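Local structure of uncharacterized protein (Bacteroides ovatus, 4FS7) at residues D7-N12 / V44-V49; I76-T81 / E97-P102. The protein is of unknown function but, as an extracellular leucine-rich repeat protein of the BspA type, probably serves in protein binding. All coordinates share one frame; numbering follows the deposited sequence.

Contact 1. Residues D7-N12 / V44-V49; sequences DEITYN and VNIPPV
The backbones of D7-N12 and V44-V49 stay well apart, the nearest CA atoms being those of I9 and I46 at 7.5 Å, so the two segments meet through side chains and not as neighbouring strands. The join buries 182 Å² in all, and I9 carries the largest share. Its CG1 stands anti to the carbonyl carbon (chi1 -58°) and the chain then runs on extended (chi2 170°), which pushes CD1 alone into the second segment. There the methyl comes to 3.4 Å from N45 O and lies 3.8 Å from I46 CA, so it rests on the peptide between these two residues. The same methyl also packs against I46 CG1 at 4.0 Å, with P47 CD and V44 CG1 at much the same range. A single methyl thus touches four consecutive residues. The fold explains the pairing. Strand 9-13 belongs to the N-terminal mixed sheet, whereas strand 42-45 is an outermost strand of a three-stranded parallel sheet, an arrangement consistent with an N-terminal sheet packing over the first rungs of the repeat array. V22 of strand 19-25 touches both I9 and I46, and V59 of strand 55-62 touches I46 and Y11, which makes the junction a shared apolar core. Y11 takes the same first torsion as I9, with CG anti to the carbonyl carbon, and reaches P47 tip to tip: OH sits 3.2 Å from P47 CD and 3.3 Å from P47 CG, against these two methylenes of the proline. Behind that tip the phenol ring meets the ring of F4, their planes inclined by about 20°, and its side chain also touches V20.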
ATOM      1  N   ASP A   7      27.097  -5.515  35.689  1.00 20.86           N
ATOM      2  CA  ASP A   7      27.895  -4.938  34.619  1.00 23.55           C
ATOM      3  C   ASP A   7      27.101  -3.775  33.988  1.00 24.09           C
ATOM      4  O   ASP A   7      26.689  -2.838  34.710  1.00 24.83           O
ATOM      5  CB  ASP A   7      28.352  -6.025  33.634  1.00 25.10           C
ATOM      6  CG  ASP A   7      29.210  -7.101  34.314  1.00 27.40           C
ATOM      7  OD1 ASP A   7      30.094  -6.722  35.114  1.00 35.39           O
ATOM      8  OD2 ASP A   7      29.005  -8.319  34.095  1.00 27.04           O
ATOM      9  N   GLU A   8      26.877  -3.814  32.674  1.00 23.19           N
ATOM     10  CA  GLU A   8      26.248  -2.689  31.986  1.00 22.70           C
ATOM     11  C   GLU A   8      24.723  -2.783  31.909  1.00 20.64           C
ATOM     12  O   GLU A   8      24.092  -1.907  31.340  1.00 22.66           O
ATOM     13  CB  GLU A   8      26.829  -2.544  30.569  1.00 26.69           C
ATOM     14  CG  GLU A   8      28.337  -2.293  30.517  1.00 34.07           C
ATOM     15  CD  GLU A   8      28.751  -0.964  31.157  1.00 45.52           C
ATOM     16  OE1 GLU A   8      27.975   0.024  31.095  1.00 48.92           O
ATOM     17  OE2 GLU A   8      29.869  -0.910  31.722  1.00 54.02           O
ATOM     18  N   ILE A   9      24.114  -3.793  32.518  1.00 19.45           N
ATOM     19  CA  ILE A   9      22.707  -4.137  32.242  1.00 18.47           C
ATOM     20  C   ILE A   9      21.862  -4.071  33.504  1.00 16.24           C
ATOM     21  O   ILE A   9      22.322  -4.477  34.593  1.00 17.56           O
ATOM     22  CB  ILE A   9      22.604  -5.538  31.626  1.00 16.91           C
ATOM     23  CG1 ILE A   9      23.452  -5.571  30.339  1.00 21.01           C
ATOM     24  CG2 ILE A   9      21.120  -5.909  31.306  1.00 18.13           C
ATOM     25  CD1 ILE A   9      23.644  -6.942  29.762  1.00 19.93           C
ATOM     26  N   THR A  10      20.644  -3.551  33.382  1.00 16.04           N
ATOM     27  CA  THR A  10      19.707  -3.499  34.487  1.00 15.82           C
ATOM     28  C   THR A  10      18.625  -4.574  34.346  1.00 16.70           C
ATOM     29  O   THR A  10      18.260  -4.950  33.227  1.00 15.26           O
ATOM     30  CB  THR A  10      19.066  -2.097  34.699  1.00 17.75           C
ATOM     31  OG1 THR A  10      18.086  -1.831  33.663  1.00 18.43           O
ATOM     32  CG2 THR A  10      20.134  -1.034  34.703  1.00 20.30           C
ATOM     33  N   TYR A  11      18.114  -5.036  35.488  1.00 14.93           N
ATOM     34  CA  TYR A  11      17.219  -6.161  35.596  1.00 14.63           C
ATOM     35  C   TYR A  11      16.064  -5.837  36.500  1.00 15.40           C
ATOM     36  O   TYR A  11      16.228  -5.117  37.515  1.00 18.03           O
ATOM     37  CB  TYR A  11      17.950  -7.411  36.129  1.00 14.37           C
ATOM     38  CG  TYR A  11      19.090  -7.860  35.238  1.00 13.16           C
ATOM     39  CD1 TYR A  11      18.827  -8.745  34.187  1.00 13.76           C
ATOM     40  CD2 TYR A  11      20.382  -7.375  35.370  1.00 14.61           C
ATOM     41  CE1 TYR A  11      19.816  -9.146  33.339  1.00 12.97           C
ATOM     42  CE2 TYR A  11      21.390  -7.808  34.546  1.00 14.29           C
ATOM     43  CZ  TYR A  11      21.090  -8.663  33.476  1.00 13.79           C
ATOM     44  OH  TYR A  11      22.125  -9.042  32.633  1.00 14.78           O
ATOM     45  N   ASN A  12      14.923  -6.415  36.172  1.00 16.05           N
ATOM     46  CA  ASN A  12      13.758  -6.433  37.028  1.00 16.74           C
ATOM     47  C   ASN A  12      13.353  -7.876  37.345  1.00 17.13           C
ATOM     48  O   ASN A  12      13.370  -8.734  36.469  1.00 17.33           O
ATOM     49  CB  ASN A  12      12.548  -5.732  36.398  1.00 17.47           C
ATOM     50  CG  ASN A  12      12.745  -4.256  36.187  1.00 21.65           C
ATOM     51  OD1 ASN A  12      13.741  -3.679  36.567  1.00 26.82           O
ATOM     52  ND2 ASN A  12      11.812  -3.655  35.452  1.00 30.96           N
ATOM     53  N   VAL A  44      26.165  -4.820  23.707  1.00 19.66           N
ATOM     54  CA  VAL A  44      25.437  -5.224  24.912  1.00 18.22           C
ATOM     55  C   VAL A  44      25.388  -6.731  24.925  1.00 18.10           C
ATOM     56  O   VAL A  44      24.769  -7.362  24.067  1.00 18.24           O
ATOM     57  CB  VAL A  44      24.029  -4.651  24.943  1.00 19.14           C
ATOM     58  CG1 VAL A  44      23.227  -5.124  26.161  1.00 21.47           C
ATOM     59  CG2 VAL A  44      24.083  -3.132  24.938  1.00 23.52           C
ATOM     60  N   ASN A  45      26.062  -7.329  25.903  1.00 18.62           N
ATOM     61  CA  ASN A  45      26.197  -8.752  25.978  1.00 16.44           C
ATOM     62  C   ASN A  45      25.326  -9.305  27.107  1.00 15.26           C
ATOM     63  O   ASN A  45      25.730  -9.239  28.282  1.00 18.18           O
ATOM     64  CB  ASN A  45      27.664  -9.077  26.186  1.00 19.88           C
ATOM     65  CG  ASN A  45      28.018 -10.397  25.645  1.00 25.14           C
ATOM     66  OD1 ASN A  45      27.224 -11.352  25.745  1.00 27.86           O
ATOM     67  ND2 ASN A  45      29.208 -10.490  25.023  1.00 27.72           N
ATOM     68  N   ILE A  46      24.121  -9.797  26.805  1.00 13.88           N
ATOM     69  CA  ILE A  46      23.198 -10.172  27.846  1.00 12.68           C
ATOM     70  C   ILE A  46      23.518 -11.608  28.309  1.00 12.73           C
ATOM     71  O   ILE A  46      23.484 -12.536  27.506  1.00 13.65           O
ATOM     72  CB  ILE A  46      21.721 -10.109  27.366  1.00 13.07           C
ATOM     73  CG1 ILE A  46      21.344  -8.680  26.918  1.00 14.03           C
ATOM     74  CG2 ILE A  46      20.783 -10.658  28.427  1.00 13.70           C
ATOM     75  CD1 ILE A  46      20.014  -8.583  26.178  1.00 14.66           C
ATOM     76  N   PRO A  47      23.792 -11.799  29.605  1.00 12.79           N
ATOM     77  CA  PRO A  47      24.099 -13.155  30.084  1.00 12.40           C
ATOM     78  C   PRO A  47      22.818 -13.972  30.288  1.00 12.63           C
ATOM     79  O   PRO A  47      21.715 -13.414  30.479  1.00 12.75           O
ATOM     80  CB  PRO A  47      24.812 -12.874  31.398  1.00 14.63           C
ATOM     81  CG  PRO A  47      24.120 -11.632  31.923  1.00 16.54           C
ATOM     82  CD  PRO A  47      23.895 -10.805  30.685  1.00 13.76           C
ATOM     83  N   PRO A  48      22.945 -15.310  30.343  1.00 12.14           N
ATOM     84  CA  PRO A  48      21.782 -16.173  30.578  1.00 12.32           C
ATOM     85  C   PRO A  48      21.384 -16.293  32.043  1.00 12.62           C
ATOM     86  O   PRO A  48      20.247 -16.688  32.353  1.00 13.13           O
ATOM     87  CB  PRO A  48      22.249 -17.526  30.058  1.00 13.92           C
ATOM     88  CG  PRO A  48      23.734 -17.488  30.184  1.00 14.77           C
ATOM     89  CD  PRO A  48      24.119 -16.089  29.906  1.00 13.71           C
ATOM     90  N   VAL A  49      22.332 -15.967  32.925  1.00 13.36           N
ATOM     91  CA  VAL A  49      22.187 -16.095  34.386  1.00 13.23           C
ATOM     92  C   VAL A  49      22.919 -14.940  35.034  1.00 13.29           C
ATOM     93  O   VAL A  49      24.005 -14.558  34.576  1.00 15.04           O
ATOM     94  CB  VAL A  49      22.754 -17.452  34.930  1.00 16.03           C
ATOM     95  CG1 VAL A  49      22.599 -17.520  36.447  1.00 19.49           C
ATOM     96  CG2 VAL A  49      22.096 -18.618  34.307  1.00 19.10           C
TER

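Contact 2. Residues I76-T81 / E97-P102; sequences IKIPST and EIINIP
Successive rungs of the leucine-rich repeat array meet here: I76-S80 and I98-P102 run almost parallel, their end-to-end directions 19° apart. I76 N donates to I98 O at 2.9 Å, nearly along the C=O axis. Further on, the side chain of N100 takes over from the backbone. Its CG lies between the backbone N and the carbonyl carbon (chi1 68°), turning the amide toward I78: OD1 accepts from I78 N at 2.9 Å and ND2 donates to I78 O at 2.9 Å. Both bonds are nearly straight and use in-plane lone pairs, so this local two-point grip fixes the amide's rotation. A water donates to both N100 OD1 and I76 O, linking the two segments beside the grip. On the buried face I76 and I99 extend alongside one another into the interior, and I99 CD1 touches I76 CB and, at 4.0 Å, I78 CD1; F90 packs on I76 and I99. Beyond them I78 CG2 meets P102 CG at 3.6 Å, the side chains crossing at about a right angle. Short parallel rungs with apolar side chains stacked inward, as I76 is on I99, are typical of a leucine-rich repeat solenoid.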
ATOM      1  N   ILE A  76      23.517  -6.153  20.047  1.00 14.50           N
ATOM      2  CA  ILE A  76      22.980  -6.798  21.240  1.00 14.00           C
ATOM      3  C   ILE A  76      23.051  -8.298  21.016  1.00 12.85           C
ATOM      4  O   ILE A  76      22.656  -8.810  19.965  1.00 13.79           O
ATOM      5  CB  ILE A  76      21.509  -6.359  21.491  1.00 14.04           C
ATOM      6  CG1 ILE A  76      21.416  -4.831  21.683  1.00 14.86           C
ATOM      7  CG2 ILE A  76      20.899  -7.134  22.666  1.00 17.97           C
ATOM      8  CD1 ILE A  76      20.037  -4.242  21.762  1.00 16.26           C
ATOM      9  N   LYS A  77      23.632  -8.976  21.998  1.00 13.84           N
ATOM     10  CA  LYS A  77      23.754 -10.422  22.028  0.50 13.44           C
ATOM     11  C   LYS A  77      22.737 -10.959  23.029  1.00 13.14           C
ATOM     12  O   LYS A  77      22.814 -10.647  24.227  1.00 13.49           O
ATOM     13  CB  LYS A  77      25.182 -10.814  22.420  0.50 15.08           C
ATOM     14  CG  LYS A  77      26.282 -10.236  21.507  0.50 15.64           C
ATOM     15  CD  LYS A  77      27.657 -10.697  21.942  0.50 21.49           C
ATOM     16  CE  LYS A  77      28.613 -10.803  20.786  0.50 25.03           C
ATOM     17  NZ  LYS A  77      29.725 -11.758  21.088  0.50 22.38           N
ATOM     18  N   ILE A  78      21.804 -11.764  22.555  1.00 12.79           N
ATOM     19  CA  ILE A  78      20.726 -12.270  23.365  1.00 11.74           C
ATOM     20  C   ILE A  78      20.920 -13.769  23.608  1.00 11.94           C
ATOM     21  O   ILE A  78      21.052 -14.518  22.659  1.00 12.99           O
ATOM     22  CB  ILE A  78      19.346 -12.018  22.705  1.00 11.26           C
ATOM     23  CG1 ILE A  78      19.142 -10.541  22.361  1.00 13.15           C
ATOM     24  CG2 ILE A  78      18.232 -12.514  23.606  1.00 12.09           C
ATOM     25  CD1 ILE A  78      17.745 -10.149  21.777  1.00 14.92           C
ATOM     26  N   PRO A  79      20.953 -14.215  24.873  1.00 11.84           N
ATOM     27  CA  PRO A  79      21.198 -15.620  25.141  1.00 11.98           C
ATOM     28  C   PRO A  79      19.965 -16.482  24.845  1.00 11.25           C
ATOM     29  O   PRO A  79      18.846 -15.988  24.780  1.00 11.83           O
ATOM     30  CB  PRO A  79      21.513 -15.627  26.646  1.00 13.22           C
ATOM     31  CG  PRO A  79      20.679 -14.506  27.179  1.00 12.76           C
ATOM     32  CD  PRO A  79      20.752 -13.448  26.104  1.00 12.17           C
ATOM     33  N   SER A  80      20.164 -17.788  24.717  1.00 11.90           N
ATOM     34  CA  SER A  80      19.108 -18.707  24.323  1.00 12.40           C
ATOM     35  C   SER A  80      17.991 -18.827  25.323  1.00 12.54           C
ATOM     36  O   SER A  80      16.914 -19.348  25.020  1.00 14.06           O
ATOM     37  CB  SER A  80      19.672 -20.083  24.047  1.00 13.81           C
ATOM     38  OG  SER A  80      20.124 -20.693  25.249  1.00 14.37           O
ATOM     39  N   THR A  81      18.268 -18.364  26.540  1.00 12.48           N
ATOM     40  CA  THR A  81      17.320 -18.419  27.621  1.00 12.56           C
ATOM     41  C   THR A  81      16.197 -17.392  27.527  1.00 12.50           C
ATOM     42  O   THR A  81      15.158 -17.548  28.182  1.00 13.43           O
ATOM     43  CB  THR A  81      18.038 -18.267  28.979  1.00 14.17           C
ATOM     44  OG1 THR A  81      18.818 -17.065  28.966  1.00 13.92           O
ATOM     45  CG2 THR A  81      18.991 -19.481  29.181  1.00 16.55           C
ATOM     46  N   GLU A  97      23.091  -2.548  14.622  1.00 15.86           N
ATOM     47  CA  GLU A  97      23.454  -3.210  13.375  1.00 17.24           C
ATOM     48  C   GLU A  97      23.376  -4.735  13.460  1.00 18.03           C
ATOM     49  O   GLU A  97      23.100  -5.386  12.479  1.00 21.43           O
ATOM     50  CB  GLU A  97      24.867  -2.830  12.940  1.00 20.33           C
ATOM     51  CG  GLU A  97      25.067  -1.357  12.619  1.00 24.58           C
ATOM     52  CD  GLU A  97      26.522  -1.036  12.259  1.00 30.97           C
ATOM     53  OE1 GLU A  97      27.183  -1.907  11.695  1.00 32.32           O
ATOM     54  OE2 GLU A  97      27.019   0.076  12.555  1.00 39.00           O
ATOM     55  N   ILE A  98      23.618  -5.273  14.654  1.00 18.24           N
ATOM     56  CA  ILE A  98      23.800  -6.704  14.898  0.50 18.04           C
ATOM     57  C   ILE A  98      22.870  -7.144  16.053  1.00 16.59           C
ATOM     58  O   ILE A  98      23.048  -6.646  17.183  1.00 16.59           O
ATOM     59  CB  ILE A  98      25.283  -7.020  15.324  0.50 18.37           C
ATOM     60  CG1 ILE A  98      26.267  -6.690  14.211  0.50 19.20           C
ATOM     61  CG2 ILE A  98      25.433  -8.498  15.733  0.50 17.07           C
ATOM     62  CD1 ILE A  98      25.728  -7.063  12.871  0.50 23.32           C
ATOM     63  N   ILE A  99      21.922  -8.059  15.811  1.00 14.95           N
ATOM     64  CA  ILE A  99      21.088  -8.630  16.894  1.00 13.58           C
ATOM     65  C   ILE A  99      20.604  -9.988  16.466  1.00 12.78           C
ATOM     66  O   ILE A  99      20.383 -10.223  15.279  1.00 15.15           O
ATOM     67  CB  ILE A  99      19.885  -7.718  17.242  1.00 15.23           C
ATOM     68  CG1 ILE A  99      19.299  -8.120  18.606  1.00 13.91           C
ATOM     69  CG2 ILE A  99      18.852  -7.682  16.108  1.00 17.90           C
ATOM     70  CD1 ILE A  99      18.309  -7.077  19.210  1.00 16.18           C
ATOM     71  N   ASN A 100      20.519 -10.904  17.422  1.00 11.76           N
ATOM     72  CA  ASN A 100      19.953 -12.230  17.203  1.00 11.88           C
ATOM     73  C   ASN A 100      18.659 -12.405  17.990  1.00 11.47           C
ATOM     74  O   ASN A 100      18.519 -11.862  19.087  1.00 14.58           O
ATOM     75  CB  ASN A 100      20.957 -13.324  17.644  1.00 12.73           C
ATOM     76  CG  ASN A 100      21.172 -13.345  19.133  1.00 13.66           C
ATOM     77  OD1 ASN A 100      21.703 -12.361  19.686  1.00 14.03           O
ATOM     78  ND2 ASN A 100      20.795 -14.427  19.795  1.00 12.99           N
ATOM     79  N   ILE A 101      17.745 -13.190  17.454  1.00 11.74           N
ATOM     80  CA  ILE A 101      16.502 -13.522  18.140  0.50 12.33           C
ATOM     81  C   ILE A 101      16.534 -15.006  18.462  1.00 12.02           C
ATOM     82  O   ILE A 101      16.562 -15.848  17.578  1.00 13.13           O
ATOM     83  CB  ILE A 101      15.254 -13.230  17.310  0.50 12.52           C
ATOM     84  CG1 ILE A 101      15.311 -11.819  16.720  0.50 15.11           C
ATOM     85  CG2 ILE A 101      14.009 -13.374  18.195  0.50 13.66           C
ATOM     86  CD1 ILE A 101      15.399 -10.755  17.772  0.50 18.62           C
ATOM     87  N   PRO A 102      16.534 -15.366  19.759  1.00 12.16           N
ATOM     88  CA  PRO A 102      16.571 -16.778  20.125  1.00 12.74           C
ATOM     89  C   PRO A 102      15.410 -17.598  19.575  1.00 11.58           C
ATOM     90  O   PRO A 102      14.301 -17.096  19.367  1.00 11.81           O
ATOM     91  CB  PRO A 102      16.494 -16.727  21.665  1.00 15.25           C
ATOM     92  CG  PRO A 102      17.047 -15.465  22.005  1.00 15.22           C
ATOM     93  CD  PRO A 102      16.600 -14.512  20.951  1.00 12.11           C
TER
HETATM   94  O   HOH W   1      23.879 -10.624  18.251  1.00 22.87           O

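Overall arrangement
Both segments of contact 1 precede those of contact 2 in the sequence; their centres are 12 Å apart, towards the N-terminal end of the elongated chain. They share one parallel sheet, ordered 42-45, 73-77, 98-99, in which V44-V49 and I76-T81 are direct neighbours. Probable backbone hydrogen bonds join them, from K77 N to V44 O and from I46 N to K77 O, and P79 CD packs on I46 O. D7-N12 belongs instead to the mixed N-terminal sheet. Contact 1 packs that sheet against strand 42-45, an outer strand of the parallel sheet, and contact 2 continues the stacking one rung further, consistent with a capped end from which the elongated repeat array grows.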